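Local structure of zinc phosphodiesterase ELAC protein 1 (Homo sapiens, 3ZWF) at residues L6-A11 with V308-S313; C247-C252 with L270-T275. The protein cleaves RNA as a two-zinc phosphodiesterase with tRNA 3'-processing endonuclease activity, and repairs tRNAs by removing a 2',3'-cyclic phosphate. All blocks are in the same frame, centred on the assembly; numbering follows the deposited sequence.

Contact 1 of 2, residues L6-A11 with V308-S313; sequences LGTGAA and VLTHFS. With ZN (zinc ion), chain D.
His311 turns its ring beneath Ala10 through two torsions: CG stands anti to the backbone N (chi1 -162°), and chi2 of -92° turns the ring roughly perpendicular to the plane of CA, CB and CG. Ala10 CA then sits over the centre of the ring face, 3.5 Å from the centroid, a CH-pi contact only 9° off the ring normal. Ala10 CB lies over the same ring nearer the ND1-CE1 side, 3.3 Å from His311 CE1. The ring is fixed at both nitrogens: His311 NE2 binds a zinc ion at 2.2 Å, and ND1 is hydrogen-bonded to Thr275 OG1, a second-shell partner. Asp64, His65, Asp251 and a water are further ligands of this catalytic zinc in the metallo-beta-lactamase fold, in which His311 follows the end of strand 306-310.

The backbones meet in a single bridge, Gly9 with Phe312. Phe312 N donates to Thr8 O at 3.0 Å, and Ala10 N to Phe312 O at 2.8 Å. Thr8 and Thr310 cross at about a right angle, with Thr310 OG1 3.5 Å from Thr8 CB. A water links the segments further, donating to Gly7 O and hydrogen-bonded at 2.6 Å to Thr310 OG1. Thr8 OG1 is instead engaged by Asp351 and Arg17.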
ATOM      1  N   LEU A   6      -3.159 -15.167  -1.725  1.00 26.94           N
ATOM      2  CA  LEU A   6      -2.403 -14.311  -0.835  1.00 27.95           C
ATOM      3  C   LEU A   6      -3.308 -13.451   0.061  1.00 29.85           C
ATOM      4  O   LEU A   6      -2.997 -13.197   1.235  1.00 31.00           O
ATOM      5  CB  LEU A   6      -1.389 -13.453  -1.588  1.00 29.03           C
ATOM      6  CG  LEU A   6      -0.321 -14.265  -2.332  1.00 31.32           C
ATOM      7  CD1 LEU A   6       0.463 -13.430  -3.300  1.00 36.03           C
ATOM      8  CD2 LEU A   6       0.620 -15.032  -1.389  1.00 32.58           C
ATOM      9  N   GLY A   7      -4.421 -13.016  -0.500  1.00 26.53           N
ATOM     10  CA  GLY A   7      -5.407 -12.247   0.220  1.00 25.26           C
ATOM     11  C   GLY A   7      -6.793 -12.552  -0.273  1.00 25.51           C
ATOM     12  O   GLY A   7      -7.090 -12.518  -1.519  1.00 27.26           O
ATOM     13  N   THR A   8      -7.643 -12.824   0.687  1.00 24.57           N
ATOM     14  CA  THR A   8      -8.988 -13.368   0.482  1.00 24.84           C
ATOM     15  C   THR A   8     -10.065 -12.461   1.069  1.00 24.53           C
ATOM     16  O   THR A   8     -11.212 -12.833   1.128  1.00 24.97           O
ATOM     17  CB  THR A   8      -9.089 -14.763   1.039  1.00 25.72           C
ATOM     18  OG1 THR A   8      -8.850 -14.787   2.479  1.00 26.16           O
ATOM     19  CG2 THR A   8      -8.048 -15.701   0.340  1.00 26.33           C
ATOM     20  N   GLY A   9      -9.679 -11.274   1.543  1.00 24.08           N
ATOM     21  CA  GLY A   9     -10.666 -10.393   2.110  1.00 23.99           C
ATOM     22  C   GLY A   9     -11.187  -9.334   1.164  1.00 23.48           C
ATOM     23  O   GLY A   9     -10.512  -8.923   0.180  1.00 24.34           O
ATOM     24  N   ALA A  10     -12.359  -8.825   1.520  1.00 23.65           N
ATOM     25  CA  ALA A  10     -13.026  -7.716   0.804  1.00 23.41           C
ATOM     26  C   ALA A  10     -12.643  -6.354   1.321  1.00 23.20           C
ATOM     27  O   ALA A  10     -12.475  -6.173   2.516  1.00 23.44           O
ATOM     28  CB  ALA A  10     -14.520  -7.831   0.917  1.00 23.91           C
ATOM     29  N   ALA A  11     -12.501  -5.417   0.387  1.00 22.88           N
ATOM     30  CA  ALA A  11     -12.453  -3.963   0.622  1.00 23.06           C
ATOM     31  C   ALA A  11     -11.189  -3.364   1.256  1.00 22.99           C
ATOM     32  O   ALA A  11     -10.854  -2.217   0.958  1.00 23.46           O
ATOM     33  CB  ALA A  11     -13.729  -3.499   1.364  1.00 23.93           C
ATOM     34  N   VAL A 308     -14.073 -21.626  -6.525  1.00 29.52           N
ATOM     35  CA  VAL A 308     -13.410 -21.126  -5.312  1.00 28.89           C
ATOM     36  C   VAL A 308     -13.965 -19.740  -5.045  1.00 27.90           C
ATOM     37  O   VAL A 308     -13.869 -18.849  -5.875  1.00 27.60           O
ATOM     38  CB  VAL A 308     -11.875 -21.056  -5.435  1.00 28.94           C
ATOM     39  CG1 VAL A 308     -11.252 -20.593  -4.059  1.00 28.48           C
ATOM     40  CG2 VAL A 308     -11.305 -22.369  -5.874  1.00 30.10           C
ATOM     41  N   LEU A 309     -14.502 -19.558  -3.838  1.00 27.64           N
ATOM     42  CA  LEU A 309     -15.058 -18.271  -3.403  1.00 26.88           C
ATOM     43  C   LEU A 309     -14.016 -17.530  -2.574  1.00 26.37           C
ATOM     44  O   LEU A 309     -13.247 -18.138  -1.828  1.00 26.68           O
ATOM     45  CB  LEU A 309     -16.321 -18.508  -2.569  1.00 27.08           C
ATOM     46  CG  LEU A 309     -17.477 -19.225  -3.339  1.00 27.73           C
ATOM     47  CD1 LEU A 309     -18.687 -19.290  -2.463  1.00 27.93           C
ATOM     48  CD2 LEU A 309     -17.802 -18.503  -4.634  1.00 27.59           C
ATOM     49  N   THR A 310     -14.001 -16.229  -2.792  1.00 25.73           N
ATOM     50  CA  THR A 310     -13.019 -15.364  -2.134  1.00 25.30           C
ATOM     51  C   THR A 310     -13.601 -13.986  -1.984  1.00 24.77           C
ATOM     52  O   THR A 310     -14.783 -13.757  -2.195  1.00 24.80           O
ATOM     53  CB  THR A 310     -11.673 -15.404  -2.894  1.00 25.33           C
ATOM     54  OG1 THR A 310     -10.620 -14.836  -2.106  1.00 25.16           O
ATOM     55  CG2 THR A 310     -11.784 -14.692  -4.251  1.00 25.03           C
ATOM     56  N   HIS A 311     -12.764 -13.055  -1.497  1.00 24.44           N
ATOM     57  CA  HIS A 311     -13.195 -11.659  -1.278  1.00 24.07           C
ATOM     58  C   HIS A 311     -14.350 -11.579  -0.307  1.00 24.26           C
ATOM     59  O   HIS A 311     -15.345 -10.925  -0.554  1.00 24.24           O
ATOM     60  CB  HIS A 311     -13.548 -10.961  -2.613  1.00 23.85           C
ATOM     61  CG  HIS A 311     -13.591  -9.466  -2.563  1.00 23.57           C
ATOM     62  ND1 HIS A 311     -14.739  -8.751  -2.296  1.00 23.67           N
ATOM     63  CD2 HIS A 311     -12.651  -8.545  -2.892  1.00 23.31           C
ATOM     64  CE1 HIS A 311     -14.486  -7.457  -2.375  1.00 23.51           C
ATOM     65  NE2 HIS A 311     -13.237  -7.308  -2.780  1.00 23.26           N
ATOM     66  N   PHE A 312     -14.146 -12.181   0.853  1.00 24.55           N
ATOM     67  CA  PHE A 312     -15.112 -12.186   1.921  1.00 24.84           C
ATOM     68  C   PHE A 312     -15.099 -10.932   2.798  1.00 25.10           C
ATOM     69  O   PHE A 312     -14.051 -10.405   3.096  1.00 24.69           O
ATOM     70  CB  PHE A 312     -14.868 -13.400   2.817  1.00 25.31           C
ATOM     71  CG  PHE A 312     -14.983 -14.737   2.109  1.00 25.58           C
ATOM     72  CD1 PHE A 312     -16.212 -15.187   1.706  1.00 25.87           C
ATOM     73  CD2 PHE A 312     -13.857 -15.534   1.888  1.00 25.79           C
ATOM     74  CE1 PHE A 312     -16.321 -16.397   1.034  1.00 26.17           C
ATOM     75  CE2 PHE A 312     -13.948 -16.750   1.222  1.00 26.20           C
ATOM     76  CZ  PHE A 312     -15.185 -17.201   0.835  1.00 26.39           C
ATOM     77  N   SER A 313     -16.294 -10.440   3.116  1.00 25.87           N
ATOM     78  CA  SER A 313     -16.461  -9.331   4.033  1.00 26.84           C
ATOM     79  C   SER A 313     -15.601  -9.579   5.289  1.00 25.89           C
ATOM     80  O   SER A 313     -15.562 -10.698   5.846  1.00 25.81           O
ATOM     81  CB  SER A 313     -17.935  -9.168   4.428  1.00 32.12           C
ATOM     82  OG  SER A 313     -18.081  -8.118   5.392  1.00 36.61           O
TER
HETATM   83 ZN    ZN D1363     -12.697  -5.388  -3.692  0.90 26.97          ZN
HETATM   84  O   HOH W   1      -8.431 -14.006  -3.322  1.00 22.82           O
HETATM   85  O   HOH W   2     -12.732  -3.390  -4.531  1.00 28.39           O

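Contact 2 of 2, residues C247-C252 with L270-T275; sequences CILGDC and LIHEAT. With ZN (zinc ion), chain E; ZN (zinc ion), chain D.
The His272 ring has a water over one face, offset toward the rim, while Leu249 CD2 and Cys252 SG approach obliquely; Cys252 SG lies 4.5 Å from the ring centroid. In the ring plane, ND1 donates to a lone pair of Glu273 O, which fixes the imidazole's rotation. The same water joins the segments by donating to Gly250 O and accepting from Glu273 N. The carboxylates of Asp251 and Glu273 are turned 74° apart, with Asp251 OD1 4.2 Å from Glu273 OE2. Asp251 OD2 bridges both zinc ions, 2.2 Å from the one His311 binds and 2.4 Å from the other. Glu273 OE2 accepts Cys252 N at 2.9 Å from the anti side but well out of the carboxylate plane, tying the Asp251 loop to the neighbouring strand's end; His289 ND1 also bonds OE2. The hydroxyl and N-H of Thr275 both donate to OE1, holding the carboxylate in place.

Before these loops, strands 247-249 and 270-273 run parallel, 9° apart: Ile271 N donates to Cys247 O and Leu249 N to Ile271 O, the former at 172°. Leu249 CD1 and Leu270 CD1 pack tightly at 3.4 Å. Both leucines touch Phe298 of helix 292-301; strands 184-191 and 306-310 flank the pair in the sheet.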
ATOM      1  N   CYS A 247     -10.096 -19.447 -14.665  1.00 31.01           N
ATOM      2  CA  CYS A 247     -10.790 -18.167 -14.794  1.00 30.11           C
ATOM      3  C   CYS A 247     -10.865 -17.485 -13.423  1.00 28.96           C
ATOM      4  O   CYS A 247     -11.260 -18.087 -12.443  1.00 28.93           O
ATOM      5  CB  CYS A 247     -12.189 -18.362 -15.320  1.00 31.05           C
ATOM      6  SG  CYS A 247     -12.145 -19.013 -17.009  1.00 36.23           S
ATOM      7  N   ILE A 248     -10.476 -16.226 -13.412  1.00 28.14           N
ATOM      8  CA  ILE A 248     -10.369 -15.434 -12.181  1.00 27.29           C
ATOM      9  C   ILE A 248     -11.151 -14.158 -12.425  1.00 26.59           C
ATOM     10  O   ILE A 248     -10.777 -13.366 -13.318  1.00 26.55           O
ATOM     11  CB  ILE A 248      -8.895 -15.097 -11.898  1.00 28.39           C
ATOM     12  CG1 ILE A 248      -8.093 -16.412 -11.766  1.00 31.59           C
ATOM     13  CG2 ILE A 248      -8.794 -14.286 -10.576  1.00 30.46           C
ATOM     14  CD1 ILE A 248      -6.626 -16.226 -11.599  1.00 39.01           C
ATOM     15  N   LEU A 249     -12.243 -13.973 -11.682  1.00 26.31           N
ATOM     16  CA  LEU A 249     -13.117 -12.819 -11.875  1.00 25.99           C
ATOM     17  C   LEU A 249     -12.901 -11.762 -10.788  1.00 25.17           C
ATOM     18  O   LEU A 249     -12.870 -12.109  -9.597  1.00 25.17           O
ATOM     19  CB  LEU A 249     -14.578 -13.192 -11.872  1.00 26.45           C
ATOM     20  CG  LEU A 249     -15.163 -13.826 -13.136  1.00 29.49           C
ATOM     21  CD1 LEU A 249     -14.548 -15.187 -13.409  1.00 30.96           C
ATOM     22  CD2 LEU A 249     -16.684 -13.901 -12.982  1.00 31.04           C
ATOM     23  N   GLY A 250     -12.771 -10.506 -11.208  1.00 24.88           N
ATOM     24  CA  GLY A 250     -12.790  -9.370 -10.265  1.00 24.30           C
ATOM     25  C   GLY A 250     -14.139  -9.198  -9.577  1.00 24.36           C
ATOM     26  O   GLY A 250     -15.134  -9.898  -9.876  1.00 24.85           O
ATOM     27  N   ASP A 251     -14.178  -8.252  -8.640  1.00 23.98           N
ATOM     28  CA  ASP A 251     -15.415  -7.887  -7.949  1.00 24.13           C
ATOM     29  C   ASP A 251     -16.490  -7.634  -9.001  1.00 24.69           C
ATOM     30  O   ASP A 251     -16.260  -7.010 -10.026  1.00 24.82           O
ATOM     31  CB  ASP A 251     -15.285  -6.591  -7.177  1.00 23.86           C
ATOM     32  CG  ASP A 251     -14.265  -6.659  -6.022  1.00 23.45           C
ATOM     33  OD1 ASP A 251     -13.620  -7.693  -5.793  1.00 23.38           O
ATOM     34  OD2 ASP A 251     -14.092  -5.605  -5.354  1.00 23.34           O
ATOM     35  N   CYS A 252     -17.682  -8.126  -8.705  1.00 25.13           N
ATOM     36  CA  CYS A 252     -18.816  -8.012  -9.639  1.00 25.88           C
ATOM     37  C   CYS A 252     -20.122  -8.457  -8.991  1.00 26.38           C
ATOM     38  O   CYS A 252     -20.128  -9.232  -8.051  1.00 26.19           O
ATOM     39  CB  CYS A 252     -18.569  -8.855 -10.894  1.00 26.27           C
ATOM     40  SG  CYS A 252     -18.547 -10.617 -10.684  1.00 28.33           S
ATOM     41  N   LEU A 270     -12.602 -21.941 -11.289  1.00 31.35           N
ATOM     42  CA  LEU A 270     -13.256 -20.648 -11.400  1.00 30.45           C
ATOM     43  C   LEU A 270     -13.179 -19.942 -10.032  1.00 29.32           C
ATOM     44  O   LEU A 270     -13.693 -20.466  -9.053  1.00 29.37           O
ATOM     45  CB  LEU A 270     -14.713 -20.813 -11.815  1.00 32.03           C
ATOM     46  CG  LEU A 270     -15.616 -19.579 -11.792  1.00 34.79           C
ATOM     47  CD1 LEU A 270     -15.071 -18.509 -12.684  1.00 39.95           C
ATOM     48  CD2 LEU A 270     -17.008 -20.006 -12.281  1.00 39.74           C
ATOM     49  N   ILE A 271     -12.518 -18.790 -10.000  1.00 28.48           N
ATOM     50  CA  ILE A 271     -12.359 -17.954  -8.769  1.00 27.54           C
ATOM     51  C   ILE A 271     -13.317 -16.767  -8.862  1.00 26.91           C
ATOM     52  O   ILE A 271     -13.304 -16.003  -9.835  1.00 26.79           O
ATOM     53  CB  ILE A 271     -10.950 -17.469  -8.582  1.00 27.20           C
ATOM     54  CG1 ILE A 271      -9.975 -18.647  -8.552  1.00 28.37           C
ATOM     55  CG2 ILE A 271     -10.852 -16.520  -7.304  1.00 26.35           C
ATOM     56  CD1 ILE A 271      -8.543 -18.189  -8.388  1.00 29.29           C
ATOM     57  N   HIS A 272     -14.223 -16.702  -7.898  1.00 26.71           N
ATOM     58  CA  HIS A 272     -15.316 -15.739  -7.906  1.00 26.39           C
ATOM     59  C   HIS A 272     -15.452 -15.119  -6.499  1.00 25.81           C
ATOM     60  O   HIS A 272     -15.295 -15.792  -5.494  1.00 25.91           O
ATOM     61  CB  HIS A 272     -16.626 -16.451  -8.299  1.00 27.12           C
ATOM     62  CG  HIS A 272     -17.709 -15.543  -8.787  1.00 27.22           C
ATOM     63  ND1 HIS A 272     -18.352 -14.632  -7.970  1.00 27.76           N
ATOM     64  CD2 HIS A 272     -18.313 -15.457 -10.004  1.00 28.42           C
ATOM     65  CE1 HIS A 272     -19.254 -13.977  -8.694  1.00 28.10           C
ATOM     66  NE2 HIS A 272     -19.256 -14.461  -9.921  1.00 28.52           N
ATOM     67  N   GLU A 273     -15.798 -13.838  -6.467  1.00 25.37           N
ATOM     68  CA  GLU A 273     -16.125 -13.243  -5.161  1.00 25.03           C
ATOM     69  C   GLU A 273     -17.455 -13.715  -4.553  1.00 25.44           C
ATOM     70  O   GLU A 273     -18.393 -14.131  -5.224  1.00 25.95           O
ATOM     71  CB  GLU A 273     -16.170 -11.726  -5.242  1.00 24.61           C
ATOM     72  CG  GLU A 273     -17.318 -11.171  -6.065  1.00 24.93           C
ATOM     73  CD  GLU A 273     -17.881  -9.940  -5.381  1.00 24.80           C
ATOM     74  OE1 GLU A 273     -18.519 -10.094  -4.310  1.00 25.35           O
ATOM     75  OE2 GLU A 273     -17.614  -8.827  -5.861  1.00 26.30           O
ATOM     76  N   ALA A 274     -17.500 -13.695  -3.242  1.00 25.33           N
ATOM     77  CA  ALA A 274     -18.758 -13.824  -2.504  1.00 25.69           C
ATOM     78  C   ALA A 274     -18.667 -12.949  -1.262  1.00 25.41           C
ATOM     79  O   ALA A 274     -18.460 -13.446  -0.161  1.00 25.52           O
ATOM     80  CB  ALA A 274     -19.051 -15.267  -2.113  1.00 26.22           C
ATOM     81  N   THR A 275     -18.788 -11.648  -1.499  1.00 25.18           N
ATOM     82  CA  THR A 275     -18.532 -10.651  -0.450  1.00 24.99           C
ATOM     83  C   THR A 275     -19.446 -10.808   0.765  1.00 25.43           C
ATOM     84  O   THR A 275     -18.990 -10.767   1.926  1.00 25.86           O
ATOM     85  CB  THR A 275     -18.563  -9.193  -0.988  1.00 24.83           C
ATOM     86  OG1 THR A 275     -17.602  -9.052  -2.045  1.00 24.44           O
ATOM     87  CG2 THR A 275     -18.265  -8.224   0.152  1.00 24.80           C
TER
HETATM   88 ZN    ZN E1364     -14.281  -3.291  -5.888  1.00 30.12          ZN
HETATM   89 ZN    ZN D1363     -12.697  -5.388  -3.692  0.90 26.97          ZN
HETATM   90  O   HOH W   3     -15.921 -12.368  -8.892  1.00 27.29           O
HETATM   91  O   HOH W   2     -12.732  -3.390  -4.531  1.00 28.39           O

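From the N terminus, the chain leaves strand 2-5 of one mixed sheet and enters the loop containing 6-11. Contact 1 closes only when 308-313 arrives, 297 residues later, at the end of strand 306-310 in the other sheet. Contact 2 is nested within that long loop: 247-252 and 270-275 close a short excursion that includes helix 259-263. The two contacts have centres about 9 Å apart and share the second sheet, where strands 269-273 and 306-310 are neighbours; Val308 N lies 2.8 Å from Leu270 O, a probable hydrogen bond. Contact 1 thus joins the two sheets, contact 2 pairs strands within one, and both reach the same zinc ion and its water.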